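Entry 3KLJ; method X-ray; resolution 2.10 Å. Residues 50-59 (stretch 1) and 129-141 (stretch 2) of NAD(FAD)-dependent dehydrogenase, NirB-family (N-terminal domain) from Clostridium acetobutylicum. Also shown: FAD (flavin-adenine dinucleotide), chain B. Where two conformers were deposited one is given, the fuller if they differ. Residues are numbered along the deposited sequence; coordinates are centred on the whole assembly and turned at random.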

# COMPACT_ATOMS: atom_id res chain seq x y z
N ARG A 50 8.31 -5.82 -2.75
CA ARG A 50 9.65 -6.36 -2.56
C ARG A 50 10.74 -5.34 -2.91
O ARG A 50 11.91 -5.69 -2.94
CB ARG A 50 9.87 -7.67 -3.31
CG ARG A 50 8.73 -8.64 -3.17
CD ARG A 50 9.17 -10.04 -2.91
NE ARG A 50 9.68 -10.72 -4.08
CZ ARG A 50 10.94 -11.14 -4.23
NH1 ARG A 50 11.84 -10.95 -3.28
NH2 ARG A 50 11.29 -11.75 -5.35
N LEU A 51 10.35 -4.09 -3.15
CA LEU A 51 11.31 -3.02 -3.47
C LEU A 51 12.38 -2.87 -2.37
O LEU A 51 13.53 -2.54 -2.67
CB LEU A 51 10.60 -1.69 -3.75
CG LEU A 51 9.95 -1.57 -5.15
CD1 LEU A 51 9.15 -0.29 -5.27
CD2 LEU A 51 10.99 -1.65 -6.27
N ASN A 52 12.01 -3.14 -1.12
CA ASN A 52 12.96 -3.10 -0.02
C ASN A 52 14.10 -4.10 -0.21
O ASN A 52 15.20 -3.88 0.28
CB ASN A 52 12.24 -3.31 1.32
CG ASN A 52 11.57 -2.04 1.81
OD1 ASN A 52 12.16 -0.95 1.76
ND2 ASN A 52 10.33 -2.16 2.29
N GLU A 53 13.84 -5.19 -0.94
CA GLU A 53 14.86 -6.21 -1.22
C GLU A 53 15.85 -5.80 -2.30
O GLU A 53 16.99 -6.29 -2.33
CB GLU A 53 14.20 -7.54 -1.59
CG GLU A 53 13.33 -8.12 -0.50
CD GLU A 53 12.81 -9.49 -0.84
OE1 GLU A 53 13.62 -10.38 -1.15
OE2 GLU A 53 11.57 -9.68 -0.78
N ILE A 54 15.42 -4.90 -3.18
CA ILE A 54 16.31 -4.29 -4.16
C ILE A 54 17.41 -3.54 -3.39
O ILE A 54 18.59 -3.63 -3.72
CB ILE A 54 15.53 -3.30 -5.11
CG1 ILE A 54 14.36 -4.00 -5.81
CG2 ILE A 54 16.47 -2.61 -6.10
CD1 ILE A 54 14.72 -5.25 -6.60
N ILE A 55 16.99 -2.84 -2.34
CA ILE A 55 17.91 -2.15 -1.44
C ILE A 55 18.66 -3.15 -0.53
O ILE A 55 19.88 -3.21 -0.57
CB ILE A 55 17.17 -1.04 -0.63
CG1 ILE A 55 16.70 0.08 -1.57
CG2 ILE A 55 18.07 -0.47 0.47
CD1 ILE A 55 15.49 0.85 -1.07
N ALA A 56 17.93 -3.95 0.25
CA ALA A 56 18.55 -4.84 1.24
C ALA A 56 19.42 -5.99 0.70
O ALA A 56 20.43 -6.35 1.32
CB ALA A 56 17.49 -5.40 2.22
N LYS A 57 19.03 -6.57 -0.43
CA LYS A 57 19.71 -7.76 -0.97
C LYS A 57 20.40 -7.53 -2.31
O LYS A 57 20.95 -8.48 -2.89
CB LYS A 57 18.73 -8.93 -1.10
CG LYS A 57 18.35 -9.63 0.23
CD LYS A 57 17.21 -10.59 -0.04
CE LYS A 57 16.76 -11.34 1.21
NZ LYS A 57 15.45 -11.99 0.92
N ASN A 58 20.38 -6.28 -2.78
CA ASN A 58 20.99 -5.93 -4.06
C ASN A 58 20.37 -6.72 -5.23
O ASN A 58 21.05 -7.07 -6.19
CB ASN A 58 22.52 -6.12 -4.00
CG ASN A 58 23.24 -5.59 -5.23
OD1 ASN A 58 22.93 -4.51 -5.73
ND2 ASN A 58 24.20 -6.35 -5.73
N LYS A 59 19.07 -7.01 -5.12
CA LYS A 59 18.33 -7.66 -6.19
C LYS A 59 18.00 -6.65 -7.29
O LYS A 59 17.96 -5.44 -7.03
CB LYS A 59 17.06 -8.33 -5.64
CG LYS A 59 17.38 -9.64 -4.88
CD LYS A 59 16.14 -10.28 -4.29
CE LYS A 59 16.49 -11.62 -3.63
NZ LYS A 59 17.14 -12.57 -4.58
N SER A 129 11.41 9.55 -2.37
CA SER A 129 10.46 8.60 -1.80
C SER A 129 10.55 7.28 -2.53
O SER A 129 11.06 7.21 -3.64
CB SER A 129 9.02 9.12 -1.80
OG SER A 129 8.78 10.02 -2.84
N LEU A 130 10.07 6.24 -1.87
CA LEU A 130 10.13 4.91 -2.43
C LEU A 130 8.74 4.51 -2.89
O LEU A 130 7.87 4.18 -2.06
CB LEU A 130 10.68 3.93 -1.39
CG LEU A 130 10.77 2.45 -1.78
CD1 LEU A 130 11.66 2.28 -3.01
CD2 LEU A 130 11.29 1.62 -0.60
N TYR A 131 8.53 4.56 -4.19
CA TYR A 131 7.33 4.00 -4.80
C TYR A 131 7.70 3.01 -5.90
O TYR A 131 7.17 1.89 -5.93
CB TYR A 131 6.39 5.08 -5.35
CG TYR A 131 5.01 4.50 -5.60
CD1 TYR A 131 4.11 4.36 -4.55
CD2 TYR A 131 4.64 4.02 -6.86
CE1 TYR A 131 2.86 3.79 -4.74
CE2 TYR A 131 3.40 3.44 -7.06
CZ TYR A 131 2.51 3.32 -5.99
OH TYR A 131 1.27 2.76 -6.15
N SER A 132 8.62 3.41 -6.77
CA SER A 132 8.95 2.68 -7.99
C SER A 132 10.31 2.00 -7.94
O SER A 132 11.13 2.31 -7.06
CB SER A 132 8.92 3.63 -9.17
OG SER A 132 10.01 4.53 -9.07
N TYR A 133 10.56 1.10 -8.88
CA TYR A 133 11.89 0.48 -8.99
C TYR A 133 12.98 1.52 -9.21
O TYR A 133 14.05 1.43 -8.62
CB TYR A 133 11.91 -0.58 -10.09
CG TYR A 133 13.27 -1.21 -10.28
CD1 TYR A 133 13.76 -2.16 -9.37
CD2 TYR A 133 14.08 -0.86 -11.37
CE1 TYR A 133 15.02 -2.74 -9.54
CE2 TYR A 133 15.35 -1.45 -11.55
CZ TYR A 133 15.81 -2.38 -10.63
OH TYR A 133 17.04 -2.97 -10.79
N ASP A 134 12.71 2.52 -10.05
CA ASP A 134 13.66 3.62 -10.28
C ASP A 134 13.92 4.43 -9.00
O ASP A 134 15.04 4.87 -8.77
CB ASP A 134 13.20 4.52 -11.42
CG ASP A 134 13.45 3.90 -12.80
OD1 ASP A 134 14.21 2.92 -12.91
OD2 ASP A 134 12.88 4.41 -13.79
N ASP A 135 12.88 4.60 -8.18
CA ASP A 135 13.00 5.23 -6.86
C ASP A 135 14.01 4.49 -5.99
O ASP A 135 14.93 5.11 -5.45
CB ASP A 135 11.65 5.24 -6.13
CG ASP A 135 10.70 6.34 -6.63
OD1 ASP A 135 9.48 6.20 -6.42
OD2 ASP A 135 11.17 7.34 -7.21
N ALA A 136 13.84 3.17 -5.88
CA ALA A 136 14.75 2.32 -5.12
C ALA A 136 16.20 2.55 -5.54
O ALA A 136 17.05 2.77 -4.68
CB ALA A 136 14.37 0.86 -5.26
N LEU A 137 16.46 2.53 -6.84
CA LEU A 137 17.81 2.75 -7.37
C LEU A 137 18.37 4.11 -6.98
O LEU A 137 19.52 4.21 -6.55
CB LEU A 137 17.83 2.61 -8.90
CG LEU A 137 17.66 1.22 -9.54
CD1 LEU A 137 17.93 1.32 -11.04
CD2 LEU A 137 18.59 0.19 -8.91
N LYS A 138 17.57 5.16 -7.13
CA LYS A 138 17.95 6.52 -6.72
C LYS A 138 18.31 6.56 -5.22
O LYS A 138 19.30 7.19 -4.83
CB LYS A 138 16.85 7.53 -7.04
CG LYS A 138 16.72 7.88 -8.52
CD LYS A 138 15.60 8.90 -8.75
CE LYS A 138 15.04 8.83 -10.17
NZ LYS A 138 16.01 9.30 -11.21
N ILE A 139 17.49 5.91 -4.40
CA ILE A 139 17.80 5.80 -2.97
C ILE A 139 19.08 5.00 -2.73
O ILE A 139 19.92 5.42 -1.93
CB ILE A 139 16.61 5.20 -2.15
CG1 ILE A 139 15.43 6.17 -2.17
CG2 ILE A 139 17.05 4.94 -0.72
CD1 ILE A 139 14.07 5.50 -2.05
N LYS A 140 19.22 3.86 -3.41
CA LYS A 140 20.43 3.03 -3.28
C LYS A 140 21.69 3.88 -3.43
O LYS A 140 22.59 3.81 -2.59
CB LYS A 140 20.45 1.92 -4.33
CG LYS A 140 19.67 0.67 -3.97
CD LYS A 140 20.12 -0.52 -4.81
CE LYS A 140 21.38 -1.14 -4.25
NZ LYS A 140 22.04 -2.05 -5.23
N ASP A 141 21.72 4.69 -4.48
CA ASP A 141 22.91 5.46 -4.85
C ASP A 141 23.18 6.65 -3.96
O ASP A 141 24.34 6.94 -3.67
CB ASP A 141 22.84 5.89 -6.32
CG ASP A 141 23.08 4.73 -7.27
OD1 ASP A 141 22.29 3.76 -7.22
OD2 ASP A 141 24.05 4.79 -8.05
PA FAD B . 0.63 -0.04 -8.71
O1A FAD B . 0.99 1.35 -8.25
O2A FAD B . 1.52 -1.10 -8.11
O5B FAD B . 0.69 -0.11 -10.31
C5B FAD B . 0.06 0.89 -11.10
C4B FAD B . 0.90 1.12 -12.36
O4B FAD B . 0.21 2.03 -13.22
C3B FAD B . 2.24 1.77 -12.02
O3B FAD B . 3.28 1.04 -12.64
C2B FAD B . 2.15 3.18 -12.58
O2B FAD B . 3.37 3.63 -13.12
C1B FAD B . 1.11 3.03 -13.68
N9A FAD B . 0.39 4.28 -14.01
C8A FAD B . 0.04 5.28 -13.15
N7A FAD B . -0.60 6.24 -13.85
C5A FAD B . -0.67 5.87 -15.14
C6A FAD B . -1.21 6.48 -16.28
N6A FAD B . -1.54 7.77 -16.24
N1A FAD B . -1.11 5.84 -17.50
C2A FAD B . -0.49 4.60 -17.60
N3A FAD B . 0.05 4.01 -16.47
C4A FAD B . -0.04 4.63 -15.26
N1 FAD B . 1.13 -3.87 0.13
C2 FAD B . 0.86 -4.90 1.01
O2 FAD B . -0.24 -5.42 1.00
N3 FAD B . 1.83 -5.36 1.88
C4 FAD B . 3.08 -4.78 1.88
O4 FAD B . 3.92 -5.21 2.68
C4X FAD B . 3.37 -3.73 1.01
N5 FAD B . 4.62 -3.14 0.99
C5X FAD B . 4.90 -2.10 0.11
C6 FAD B . 6.16 -1.50 0.10
C7 FAD B . 6.43 -0.46 -0.80
C7M FAD B . 7.79 0.19 -0.81
C8 FAD B . 5.44 -0.01 -1.67
C8M FAD B . 5.70 1.11 -2.64
C9 FAD B . 4.18 -0.61 -1.65
C9A FAD B . 3.91 -1.65 -0.76
N10 FAD B . 2.65 -2.25 -0.75
C10 FAD B . 2.38 -3.28 0.13
C1' FAD B . 1.58 -1.76 -1.67
C2' FAD B . 1.44 -2.61 -2.92
O2' FAD B . 2.62 -2.49 -3.67
C3' FAD B . 0.25 -2.07 -3.69
O3' FAD B . -0.94 -2.30 -2.96
C4' FAD B . 0.10 -2.70 -5.07
O4' FAD B . 1.29 -2.54 -5.83
C5' FAD B . -1.04 -2.00 -5.79
O5' FAD B . -1.04 -2.47 -7.12
P FAD B . -1.74 -1.61 -8.25
O1P FAD B . -1.65 -2.36 -9.57
O2P FAD B . -3.15 -1.23 -7.86
O3P FAD B . -0.92 -0.22 -8.32

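Ala136 sits at the apolar centre of the contact. Its CB points toward stretch 1 and meets three side chains there. Ile54 CG2 lies 4.1 Å from Ala136 CB. Leu51 CD2 and Ile55 CD1 each lie 4.3 Å from the same Ala136 CB. The small alanine methyl is met by three larger side chains. The two helices run in roughly the same direction, 27° apart, and their axes approach to 9.3 Å.

Leu51 is buried and reaches the start of the second helix. Its CD2 lies 4.1 Å from Tyr133 CB, near the plane of the tyrosine ring and at its edge. Its CD1 packs against backbone, 3.0 Å from Tyr131 O, a tight approach for a methyl carbon. Ile54 also points toward stretch 2, and its CG2 comes within 3.7 Å of Tyr133 CE1. Tyr133 thus offers apolar surface to both residues.

Ile55 leaves its backbone sideways, but its end turns inward. Ile55 CD1 is 4.3 Å from Leu130 CD2 and 4.4 Å from Ile139 CG2. Through this one methyl, Ile55 touches both the loop before the second helix and a later turn of that helix. Leu130 has a second role: its CD2 lies 3.8 Å from FAD C7M, so the same leucine touches stretch 1 and the flavin.

The loop and helix start of stretch 2 are held by polar bonds of their own. Ser132 is the N-cap, and Asp135 N donates to Ser132 OG at 3.0 Å. Asp135 OD1 accepts from Tyr131 N and from Ser132 N, both at 2.9 Å. Tyr131 points away from stretch 1, and its OH donates to FAD O1A at 2.5 Å.

Farther out, Asn52 OD1 lies 3.6 Å from Leu130 CD2. This oxygen is buried by the contact and has no polar partner in the model.

Lys140 carries the contact to its polar edge. Its aliphatic part covers apolar surface, with Lys140 CG 3.9 Å from Ile55 CG1. Its amine then reaches Asn58, where Lys140 NZ donates to Asn58 OD1 at 2.7 Å. This is the only hydrogen bond between the stretches. A long chain with a charged end suits a place that begins beside isoleucine and finishes at an exposed residue. Asn58 has positive phi, which asparagine tolerates well, and is the first residue after its helix to leave helical geometry. In all, 555 Å² is buried, summed over both sides.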